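Local coordinates for CurG, CurH fusion protein (Moorea producens 3L, PDB 4MYY), which is an engineered fusion that joins the C-terminal docking domain of CurG to the N-terminal docking domain of CurH, partners that connect successive modules of the curacin A polyketide synthase, at the interface of chains A and B. Numbering follows the deposited sequence. Chains: chain A/B, CurG, CurH fusion protein.

The interface of chains A and B. Residues chain A 12-13, 15, 17, 20; chain B 62, 65-66, 69.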
loop_
_atom_site.group_PDB
_atom_site.type_symbol
_atom_site.label_atom_id
_atom_site.label_comp_id
_atom_site.label_asym_id
_atom_site.label_seq_id
_atom_site.Cartn_x
_atom_site.Cartn_y
_atom_site.Cartn_z
ATOM N N ILE A 12 -6.388 11.983 -2.112
ATOM C CA ILE A 12 -7.039 11.096 -1.166
ATOM C C ILE A 12 -8.096 11.852 -0.351
ATOM O O ILE A 12 -9.201 11.322 -0.139
ATOM C CB ILE A 12 -5.988 10.439 -0.231
ATOM C CG1 ILE A 12 -5.041 9.542 -1.034
ATOM C CG2 ILE A 12 -6.650 9.643 0.877
ATOM C CD1 ILE A 12 -5.701 8.405 -1.800
ATOM N N LYS A 13 -7.754 13.044 0.151
ATOM C CA LYS A 13 -8.732 13.842 0.901
ATOM C C LYS A 13 -10.006 14.084 0.112
ATOM O O LYS A 13 -11.092 14.105 0.684
ATOM C CB LYS A 13 -8.144 15.189 1.321
ATOM C CG LYS A 13 -7.164 15.106 2.455
ATOM C CD LYS A 13 -6.861 16.527 2.889
ATOM C CE LYS A 13 -5.465 16.674 3.406
ATOM N NZ LYS A 13 -5.200 18.116 3.593
ATOM N N SER A 15 -11.400 12.221 -2.221
ATOM C CA SER A 15 -12.006 10.999 -2.713
ATOM C C SER A 15 -13.126 10.516 -1.836
ATOM O O SER A 15 -12.977 10.404 -0.622
ATOM C CB SER A 15 -10.955 9.889 -2.765
ATOM O OG SER A 15 -9.922 10.200 -3.685
ATOM N N ASN A 17 -15.614 7.188 -0.853
ATOM C CA ASN A 17 -15.272 5.771 -0.640
ATOM C C ASN A 17 -15.350 5.042 -1.972
ATOM O O ASN A 17 -14.561 4.145 -2.247
ATOM C CB ASN A 17 -16.225 5.119 0.374
ATOM C CG ASN A 17 -15.935 5.549 1.795
ATOM O OD1 ASN A 17 -14.800 5.433 2.255
ATOM N ND2 ASN A 17 -16.957 6.011 2.508
ATOM N N LEU A 20 -12.137 5.650 -3.790
ATOM C CA LEU A 20 -11.044 4.882 -3.143
ATOM C C LEU A 20 -11.099 3.402 -3.499
ATOM O O LEU A 20 -10.066 2.762 -3.773
ATOM C CB LEU A 20 -11.192 5.045 -1.635
ATOM C CG LEU A 20 -11.051 6.491 -1.171
ATOM C CD1 LEU A 20 -11.551 6.661 0.265
ATOM C CD2 LEU A 20 -9.607 6.989 -1.316
ATOM N N LEU B 62 -8.036 11.404 8.297
ATOM C CA LEU B 62 -8.486 10.517 7.234
ATOM C C LEU B 62 -9.223 9.296 7.772
ATOM O O LEU B 62 -8.990 8.861 8.902
ATOM C CB LEU B 62 -7.288 10.056 6.386
ATOM C CG LEU B 62 -6.509 11.126 5.600
ATOM C CD1 LEU B 62 -5.355 10.422 4.877
ATOM C CD2 LEU B 62 -7.397 11.860 4.599
ATOM N N LEU B 65 -9.997 3.793 5.261
ATOM C CA LEU B 65 -9.851 3.445 3.859
ATOM C C LEU B 65 -9.045 4.511 3.128
ATOM O O LEU B 65 -8.261 4.170 2.231
ATOM C CB LEU B 65 -11.205 3.277 3.165
ATOM C CG LEU B 65 -11.167 2.486 1.857
ATOM C CD1 LEU B 65 -10.676 1.043 1.992
ATOM C CD2 LEU B 65 -12.568 2.489 1.283
ATOM N N GLN B 66 -9.220 5.779 3.509
ATOM C CA GLN B 66 -8.362 6.842 2.926
ATOM C C GLN B 66 -6.884 6.566 3.239
ATOM O O GLN B 66 -6.003 6.697 2.376
ATOM C CB GLN B 66 -8.756 8.205 3.465
ATOM C CG GLN B 66 -9.969 8.787 2.728
ATOM C CD GLN B 66 -10.419 10.080 3.337
ATOM O OE1 GLN B 66 -10.565 10.190 4.557
ATOM N NE2 GLN B 66 -10.689 11.065 2.498
ATOM N N ALA B 69 -5.645 3.660 1.042
ATOM C CA ALA B 69 -5.459 4.086 -0.331
ATOM C C ALA B 69 -4.236 4.977 -0.487
ATOM O O ALA B 69 -3.533 4.866 -1.511
ATOM C CB ALA B 69 -6.712 4.744 -0.895
#
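B:Gln66 reaches A:Ile12 with CG anti to its own carbonyl carbon (chi1 -81°) and the chain extended beyond CG (chi2 175°), which carries the carboxamide to the C-terminal end of helix 6-13 of chain A. A:Ile12 answers with CG2 anti to its backbone N, and the two side chains run past each other in opposite directions, CG2 lying 3.6 Å from CB of B:Gln66. Here the class 2 docking helices of the CurG part, 6-13 and 17-33 of chain A, meet the start of helix 64-82 in the CurH part of chain B; the chain is an engineered fusion, so the contact, which recurs with the chains exchanged, probably reflects, rather than proves, how the separate domains pair.

At the tip of the glutamine, amide NE2 donates a hydrogen bond of 3.0 Å to the main-chain O of A:Ile12. The bond is bent, 144° at the hydrogen, and the donor stands above the carbonyl plane. A:Ile12 lies in the last turn of helix 6-13, where its carbonyl probably lacks the usual helical partner and can accept this bond, which tethers the amide beside the turn that leads through A:Ser15 to helix 17-33.

From that second helix A:Leu20 flanks the aliphatic stem of the glutamine: CD1 lies 3.6 Å from CG of B:Gln66, the side chains crossing at a slant. Its other branch, CD2, packs 3.7 Å from the methyl CB of B:Ala69, one helical turn further on. A:Ile12 CD1 also reaches this methyl, so the alanine is met by branches from both docking helices.

On one side of the glutamine, A:Lys13 lays its methylene CG against CD2 of B:Leu62 at about a right angle, 3.9 Å apart, its amine NZ pointing away from the leucine. On the other side, methyl CD2 of B:Leu65 lies 3.8 Å from the amide oxygen OD1 of A:Asn17.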